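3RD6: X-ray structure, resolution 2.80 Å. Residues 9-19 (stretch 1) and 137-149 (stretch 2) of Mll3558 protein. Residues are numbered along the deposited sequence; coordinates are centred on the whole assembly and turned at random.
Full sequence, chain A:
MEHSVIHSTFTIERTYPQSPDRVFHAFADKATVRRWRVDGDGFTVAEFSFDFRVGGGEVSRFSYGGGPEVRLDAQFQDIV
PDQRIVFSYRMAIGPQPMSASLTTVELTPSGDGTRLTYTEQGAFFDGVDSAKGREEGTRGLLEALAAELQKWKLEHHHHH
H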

ATOM      1  N   THR A   9       6.516  -3.498 -10.574  1.00 21.74           N
ATOM      2  CA  THR A   9       7.124  -3.936  -9.341  1.00 31.73           C
ATOM      3  C   THR A   9       8.591  -4.066  -9.664  1.00 29.40           C
ATOM      4  O   THR A   9       8.952  -4.401 -10.786  1.00 43.52           O
ATOM      5  N   PHE A  10       9.439  -3.781  -8.688  1.00 39.50           N
ATOM      6  CA  PHE A  10      10.872  -3.917  -8.882  1.00 34.27           C
ATOM      7  C   PHE A  10      11.466  -4.404  -7.580  1.00 45.55           C
ATOM      8  O   PHE A  10      10.863  -4.243  -6.511  1.00 45.99           O
ATOM      9  N   THR A  11      12.635  -5.022  -7.671  1.00 48.48           N
ATOM     10  CA  THR A  11      13.298  -5.545  -6.485  1.00 53.35           C
ATOM     11  C   THR A  11      14.779  -5.192  -6.478  1.00 55.32           C
ATOM     12  O   THR A  11      15.420  -5.142  -7.520  1.00 61.45           O
ATOM     13  N   ILE A  12      15.309  -4.929  -5.292  1.00 55.99           N
ATOM     14  CA  ILE A  12      16.702  -4.554  -5.139  1.00 58.80           C
ATOM     15  C   ILE A  12      17.361  -5.345  -4.013  1.00 64.25           C
ATOM     16  O   ILE A  12      16.968  -5.233  -2.858  1.00 64.56           O
ATOM     17  N   GLU A  13      18.350  -6.161  -4.356  1.00 63.35           N
ATOM     18  CA  GLU A  13      19.063  -6.937  -3.350  1.00 67.87           C
ATOM     19  C   GLU A  13      20.361  -6.218  -3.045  1.00 70.88           C
ATOM     20  O   GLU A  13      21.005  -5.659  -3.937  1.00 74.49           O
ATOM     21  N   ARG A  14      20.729  -6.209  -1.773  1.00 70.15           N
ATOM     22  CA  ARG A  14      21.949  -5.548  -1.352  1.00 72.02           C
ATOM     23  C   ARG A  14      22.334  -6.081   0.014  1.00 69.98           C
ATOM     24  O   ARG A  14      21.573  -5.954   0.974  1.00 66.53           O
ATOM     25  N   THR A  15      23.519  -6.677   0.102  1.00 66.46           N
ATOM     26  CA  THR A  15      23.980  -7.237   1.358  1.00 67.66           C
ATOM     27  C   THR A  15      24.829  -6.263   2.148  1.00 70.91           C
ATOM     28  O   THR A  15      25.486  -5.387   1.582  1.00 76.38           O
ATOM     29  N   TYR A  16      24.805  -6.429   3.464  1.00 75.22           N
ATOM     30  CA  TYR A  16      25.553  -5.567   4.366  1.00 76.24           C
ATOM     31  C   TYR A  16      26.367  -6.429   5.309  1.00 76.29           C
ATOM     32  O   TYR A  16      25.921  -7.502   5.709  1.00 78.01           O
ATOM     33  N   PRO A  17      27.569  -5.968   5.681  1.00 75.97           N
ATOM     34  CA  PRO A  17      28.434  -6.718   6.590  1.00 75.73           C
ATOM     35  C   PRO A  17      27.814  -6.736   7.986  1.00 74.17           C
ATOM     36  O   PRO A  17      28.193  -7.541   8.838  1.00 77.25           O
ATOM     37  N   GLN A  18      26.863  -5.833   8.211  1.00 71.65           N
ATOM     38  CA  GLN A  18      26.174  -5.742   9.490  1.00 66.27           C
ATOM     39  C   GLN A  18      25.181  -6.891   9.672  1.00 71.14           C
ATOM     40  O   GLN A  18      24.763  -7.537   8.709  1.00 67.33           O
ATOM     41  N   SER A  19      24.806  -7.138  10.921  1.00 70.65           N
ATOM     42  CA  SER A  19      23.846  -8.180  11.251  1.00 67.27           C
ATOM     43  C   SER A  19      22.441  -7.594  11.086  1.00 74.98           C
ATOM     44  O   SER A  19      22.291  -6.395  10.827  1.00 74.95           O
ATOM     45  N   GLY A 137      16.457   6.068  -7.415  1.00 56.12           N
ATOM     46  CA  GLY A 137      16.677   6.724  -6.139  1.00 53.09           C
ATOM     47  C   GLY A 137      16.798   5.770  -4.966  1.00 49.27           C
ATOM     48  O   GLY A 137      17.687   5.927  -4.121  1.00 51.79           O
ATOM     49  N   THR A 138      15.897   4.791  -4.900  1.00 37.91           N
ATOM     50  CA  THR A 138      15.923   3.819  -3.813  1.00 46.35           C
ATOM     51  C   THR A 138      17.253   3.053  -3.825  1.00 40.34           C
ATOM     52  O   THR A 138      17.826   2.751  -2.777  1.00 37.19           O
ATOM     53  N   ARG A 139      17.745   2.753  -5.021  1.00 43.56           N
ATOM     54  CA  ARG A 139      19.000   2.037  -5.159  1.00 48.05           C
ATOM     55  C   ARG A 139      20.104   2.938  -4.605  1.00 49.04           C
ATOM     56  O   ARG A 139      21.136   2.458  -4.145  1.00 46.17           O
ATOM     57  N   GLY A 140      19.863   4.245  -4.640  1.00 56.57           N
ATOM     58  CA  GLY A 140      20.823   5.199  -4.126  1.00 55.95           C
ATOM     59  C   GLY A 140      20.721   5.333  -2.621  1.00 57.24           C
ATOM     60  O   GLY A 140      21.731   5.399  -1.917  1.00 55.70           O
ATOM     61  N   LEU A 141      19.491   5.374  -2.126  1.00 55.57           N
ATOM     62  CA  LEU A 141      19.243   5.484  -0.702  1.00 53.24           C
ATOM     63  C   LEU A 141      19.770   4.254   0.037  1.00 48.68           C
ATOM     64  O   LEU A 141      20.243   4.352   1.158  1.00 50.69           O
ATOM     65  N   LEU A 142      19.681   3.093  -0.601  1.00 52.29           N
ATOM     66  CA  LEU A 142      20.160   1.854   0.002  1.00 59.90           C
ATOM     67  C   LEU A 142      21.678   1.856   0.001  1.00 64.89           C
ATOM     68  O   LEU A 142      22.312   1.337   0.923  1.00 60.12           O
ATOM     69  N   GLU A 143      22.255   2.435  -1.048  1.00 67.24           N
ATOM     70  CA  GLU A 143      23.703   2.538  -1.159  1.00 64.44           C
ATOM     71  C   GLU A 143      24.127   3.498  -0.037  1.00 56.44           C
ATOM     72  O   GLU A 143      25.107   3.245   0.667  1.00 59.29           O
ATOM     73  N   ALA A 144      23.359   4.577   0.140  1.00 50.48           N
ATOM     74  CA  ALA A 144      23.621   5.563   1.186  1.00 48.27           C
ATOM     75  C   ALA A 144      23.520   4.913   2.562  1.00 50.14           C
ATOM     76  O   ALA A 144      24.314   5.213   3.448  1.00 60.49           O
ATOM     77  N   LEU A 145      22.531   4.036   2.738  1.00 56.19           N
ATOM     78  CA  LEU A 145      22.352   3.325   4.003  1.00 58.10           C
ATOM     79  C   LEU A 145      23.652   2.594   4.324  1.00 58.25           C
ATOM     80  O   LEU A 145      24.132   2.621   5.462  1.00 60.93           O
ATOM     81  N   ALA A 146      24.213   1.953   3.298  1.00 59.59           N
ATOM     82  CA  ALA A 146      25.458   1.204   3.419  1.00 53.04           C
ATOM     83  C   ALA A 146      26.501   1.996   4.200  1.00 59.65           C
ATOM     84  O   ALA A 146      27.067   1.499   5.184  1.00 59.01           O
ATOM     85  N   ALA A 147      26.739   3.230   3.771  1.00 60.90           N
ATOM     86  CA  ALA A 147      27.713   4.097   4.435  1.00 68.46           C
ATOM     87  C   ALA A 147      27.341   4.374   5.891  1.00 70.62           C
ATOM     88  O   ALA A 147      28.212   4.464   6.751  1.00 75.08           O
ATOM     89  N   GLU A 148      26.045   4.508   6.155  1.00 77.18           N
ATOM     90  CA  GLU A 148      25.551   4.775   7.500  1.00 77.61           C
ATOM     91  C   GLU A 148      25.843   3.600   8.440  1.00 78.78           C
ATOM     92  O   GLU A 148      25.725   3.724   9.661  1.00 76.77           O
ATOM     93  N   LEU A 149      26.224   2.461   7.865  1.00 78.05           N
ATOM     94  CA  LEU A 149      26.537   1.268   8.651  1.00 79.10           C
ATOM     95  C   LEU A 149      28.036   0.951   8.701  1.00 81.94           C
ATOM     96  O   LEU A 149      28.588   0.901   9.827  1.00 80.28           O
TER

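The strand of the first stretch and the helix of the second run side by side in nearly the same direction, with 19° between their axes and a closest approach of 9.7 Å. Together the two stretches bury 619 Å². On the strand, the side chains alternate. Phe10, Ile12, Arg14 and Tyr16 point toward the helix, while Thr11 and Glu13 point away.

Ile12 is the most covered residue, with 92 Å² hidden by the helix. It is buried and adopts chi1 m and chi2 t. This places CD1 3.9 Å from CG2 of Thr138, a methyl-to-methyl contact. The other branch reaches Leu142: CG2 of Ile12 lies 3.6 Å from CD1 of Leu142, which has chi1 m and chi2 t. The same CG2 of Ile12 sits 3.5 Å from NH1 of Arg139, over one face of the guanidinium. Arg139 leaves the helix sideways, but its end comes nearer the strand. Its rotamers are t, t and m. NE and NH2 of Arg139 are hydrogen-bonded just outside the stretches.

Tyr16 comes next, with 79 Å² covered. Its chi1 is m, and chi2 is -83°. The ring packs against the helix, and OH donates a hydrogen bond to O of Leu142, at 2.8 Å. That carbonyl also accepts the helical bond from N of Ala146, at 3.1 Å, so it serves two donors. Ala146 meets the ring at its edge, with CA of Ala146 3.5 Å from CE1 of Tyr16. CB of Ala146 lies 3.7 Å from CE1 of Tyr16. CD2 of Leu145 packs 3.7 Å from OH of Tyr16, and CD2 of Leu149 is 4.3 Å from CD1 of Tyr16.

Arg14 has 72 Å² covered and is extended, with chi1 to chi3 all t. It reaches toward the helix. CD of Arg14 is 3.8 Å from O of Leu142, and NH1 of Arg14 is 3.6 Å from CB of Ala146; both helix atoms lie over one face of the guanidinium. One water joins the stretches here. It accepts from NE of Arg14 at 2.7 Å and donates to O of Arg139 at 2.8 Å. The CA-to-CB bond of Glu143 points away, yet CG of Glu143 is 3.5 Å from NH2 of Arg14. OE1 of Glu143 stays 4.3 Å from NH2 of Arg14, too far for a salt bridge.

Beyond the strand, Gln18 (chi1 m, chi2 p) closes the contact. Its OE1 lies 3.4 Å from CB of Leu149.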

ATOM      1  CB  THR A   9       6.595  -5.329  -8.910  1.00 35.79           C
ATOM      2  OG1 THR A   9       5.168  -5.280  -8.752  1.00 50.92           O
ATOM      3  CG2 THR A   9       7.252  -5.784  -7.602  1.00 29.96           C
ATOM      4  CB  PHE A  10      11.508  -2.590  -9.334  1.00 41.89           C
ATOM      5  CG  PHE A  10      11.493  -1.497  -8.301  1.00 46.31           C
ATOM      6  CD1 PHE A  10      12.375  -1.515  -7.234  1.00 38.51           C
ATOM      7  CD2 PHE A  10      10.620  -0.432  -8.415  1.00 39.98           C
ATOM      8  CE1 PHE A  10      12.392  -0.484  -6.292  1.00 38.29           C
ATOM      9  CE2 PHE A  10      10.632   0.595  -7.481  1.00 42.86           C
ATOM     10  CZ  PHE A  10      11.518   0.565  -6.422  1.00 34.36           C
ATOM     11  CB  THR A  11      13.098  -7.058  -6.409  1.00 55.99           C
ATOM     12  OG1 THR A  11      11.731  -7.352  -6.736  1.00 49.18           O
ATOM     13  CG2 THR A  11      13.368  -7.569  -5.002  1.00 51.58           C
ATOM     14  CB  ILE A  12      16.818  -3.048  -4.824  1.00 58.49           C
ATOM     15  CG1 ILE A  12      16.114  -2.242  -5.917  1.00 55.46           C
ATOM     16  CG2 ILE A  12      18.271  -2.643  -4.712  1.00 59.66           C
ATOM     17  CD1 ILE A  12      15.964  -0.773  -5.598  1.00 44.41           C
ATOM     18  CB  GLU A  13      19.372  -8.350  -3.843  1.00 73.83           C
ATOM     19  CG  GLU A  13      18.157  -9.242  -3.979  1.00 82.05           C
ATOM     20  CD  GLU A  13      17.898  -9.671  -5.414  1.00 86.92           C
ATOM     21  OE1 GLU A  13      17.744  -8.783  -6.287  1.00 86.26           O
ATOM     22  OE2 GLU A  13      17.846 -10.895  -5.668  1.00 89.03           O
ATOM     23  CB  ARG A  14      21.744  -4.034  -1.281  1.00 74.23           C
ATOM     24  CG  ARG A  14      23.046  -3.272  -1.166  1.00 79.73           C
ATOM     25  CD  ARG A  14      22.831  -1.774  -1.178  1.00 83.42           C
ATOM     26  NE  ARG A  14      24.003  -1.063  -1.688  1.00 82.05           N
ATOM     27  CZ  ARG A  14      25.232  -1.186  -1.198  1.00 85.24           C
ATOM     28  NH1 ARG A  14      25.464  -1.999  -0.175  1.00 82.67           N
ATOM     29  NH2 ARG A  14      26.230  -0.493  -1.736  1.00 76.88           N
ATOM     30  CB  THR A  15      24.781  -8.511   1.120  1.00 68.49           C
ATOM     31  OG1 THR A  15      24.012  -9.409   0.310  1.00 71.68           O
ATOM     32  CG2 THR A  15      25.121  -9.177   2.447  1.00 60.50           C
ATOM     33  CB  TYR A  16      24.590  -4.688   5.171  1.00 74.55           C
ATOM     34  CG  TYR A  16      23.767  -3.758   4.315  1.00 75.91           C
ATOM     35  CD1 TYR A  16      24.280  -2.536   3.895  1.00 72.05           C
ATOM     36  CD2 TYR A  16      22.490  -4.121   3.884  1.00 77.73           C
ATOM     37  CE1 TYR A  16      23.543  -1.694   3.066  1.00 71.29           C
ATOM     38  CE2 TYR A  16      21.746  -3.285   3.050  1.00 68.53           C
ATOM     39  CZ  TYR A  16      22.279  -2.076   2.649  1.00 70.49           C
ATOM     40  OH  TYR A  16      21.557  -1.247   1.829  1.00 61.50           O
ATOM     41  CB  PRO A  17      29.728  -5.932   6.541  1.00 76.03           C
ATOM     42  CG  PRO A  17      29.240  -4.528   6.420  1.00 76.06           C
ATOM     43  CD  PRO A  17      28.154  -4.655   5.367  1.00 71.79           C
ATOM     44  CB  GLN A  18      25.421  -4.414   9.598  1.00 63.10           C
ATOM     45  CG  GLN A  18      26.287  -3.201   9.794  1.00 67.07           C
ATOM     46  CD  GLN A  18      27.289  -3.014   8.684  1.00 74.75           C
ATOM     47  OE1 GLN A  18      26.942  -3.040   7.506  1.00 75.93           O
ATOM     48  NE2 GLN A  18      28.547  -2.819   9.055  1.00 79.42           N
ATOM     49  CB  SER A  19      24.055  -8.643  12.694  1.00 57.79           C
ATOM     50  OG  SER A  19      23.864  -7.572  13.600  1.00 61.36           O
ATOM     51  CB  THR A 138      14.743   2.828  -3.935  1.00 44.99           C
ATOM     52  OG1 THR A 138      13.510   3.544  -3.777  1.00 44.22           O
ATOM     53  CG2 THR A 138      14.837   1.741  -2.860  1.00 37.58           C
ATOM     54  CB  ARG A 139      19.248   1.702  -6.632  1.00 60.18           C
ATOM     55  CG  ARG A 139      20.265   0.608  -6.872  1.00 59.12           C
ATOM     56  CD  ARG A 139      20.282   0.208  -8.332  1.00 67.40           C
ATOM     57  NE  ARG A 139      19.312  -0.841  -8.653  1.00 66.07           N
ATOM     58  CZ  ARG A 139      19.405  -2.105  -8.239  1.00 68.73           C
ATOM     59  NH1 ARG A 139      20.422  -2.476  -7.476  1.00 63.00           N
ATOM     60  NH2 ARG A 139      18.501  -3.009  -8.613  1.00 61.53           N
ATOM     61  CB  LEU A 141      17.739   5.670  -0.447  1.00 49.62           C
ATOM     62  CG  LEU A 141      17.195   7.050  -0.830  1.00 51.74           C
ATOM     63  CD1 LEU A 141      15.700   6.972  -1.044  1.00 48.80           C
ATOM     64  CD2 LEU A 141      17.536   8.071   0.250  1.00 45.80           C
ATOM     65  CB  LEU A 142      19.660   0.624  -0.765  1.00 53.28           C
ATOM     66  CG  LEU A 142      18.200   0.217  -0.584  1.00 56.16           C
ATOM     67  CD1 LEU A 142      17.919  -0.958  -1.500  1.00 44.34           C
ATOM     68  CD2 LEU A 142      17.921  -0.142   0.879  1.00 40.78           C
ATOM     69  CB  GLU A 143      24.084   3.094  -2.539  1.00 68.23           C
ATOM     70  CG  GLU A 143      25.436   2.625  -3.076  1.00 77.58           C
ATOM     71  CD  GLU A 143      26.581   3.546  -2.702  1.00 88.08           C
ATOM     72  OE1 GLU A 143      27.727   3.262  -3.103  1.00 83.22           O
ATOM     73  OE2 GLU A 143      26.336   4.561  -2.015  1.00 94.54           O
ATOM     74  CB  ALA A 144      22.635   6.703   1.081  1.00 39.18           C
ATOM     75  CB  LEU A 145      21.215   2.308   3.900  1.00 52.85           C
ATOM     76  CG  LEU A 145      21.078   1.296   5.052  1.00 46.70           C
ATOM     77  CD1 LEU A 145      20.852   1.995   6.376  1.00 45.85           C
ATOM     78  CD2 LEU A 145      19.924   0.366   4.751  1.00 57.79           C
ATOM     79  CB  ALA A 146      25.989   0.844   2.038  1.00 46.43           C
ATOM     80  CB  ALA A 147      27.842   5.414   3.681  1.00 69.37           C
ATOM     81  CB  GLU A 148      24.045   5.039   7.454  1.00 78.33           C
ATOM     82  CG  GLU A 148      23.573   6.193   8.332  1.00 83.25           C
ATOM     83  CD  GLU A 148      23.871   5.988   9.813  1.00 86.07           C
ATOM     84  OE1 GLU A 148      23.563   4.902  10.345  1.00 81.43           O
ATOM     85  OE2 GLU A 148      24.405   6.921  10.447  1.00 84.90           O
ATOM     86  CB  LEU A 149      25.763   0.057   8.110  1.00 76.69           C
ATOM     87  CG  LEU A 149      24.292  -0.068   8.531  1.00 75.44           C
ATOM     88  CD1 LEU A 149      23.525   1.123   8.027  1.00 72.40           C
ATOM     89  CD2 LEU A 149      23.691  -1.357   7.990  1.00 73.13           C
TER
HETATM   90  O   HOH W   1      22.810   0.268  -3.764  1.00 34.45           O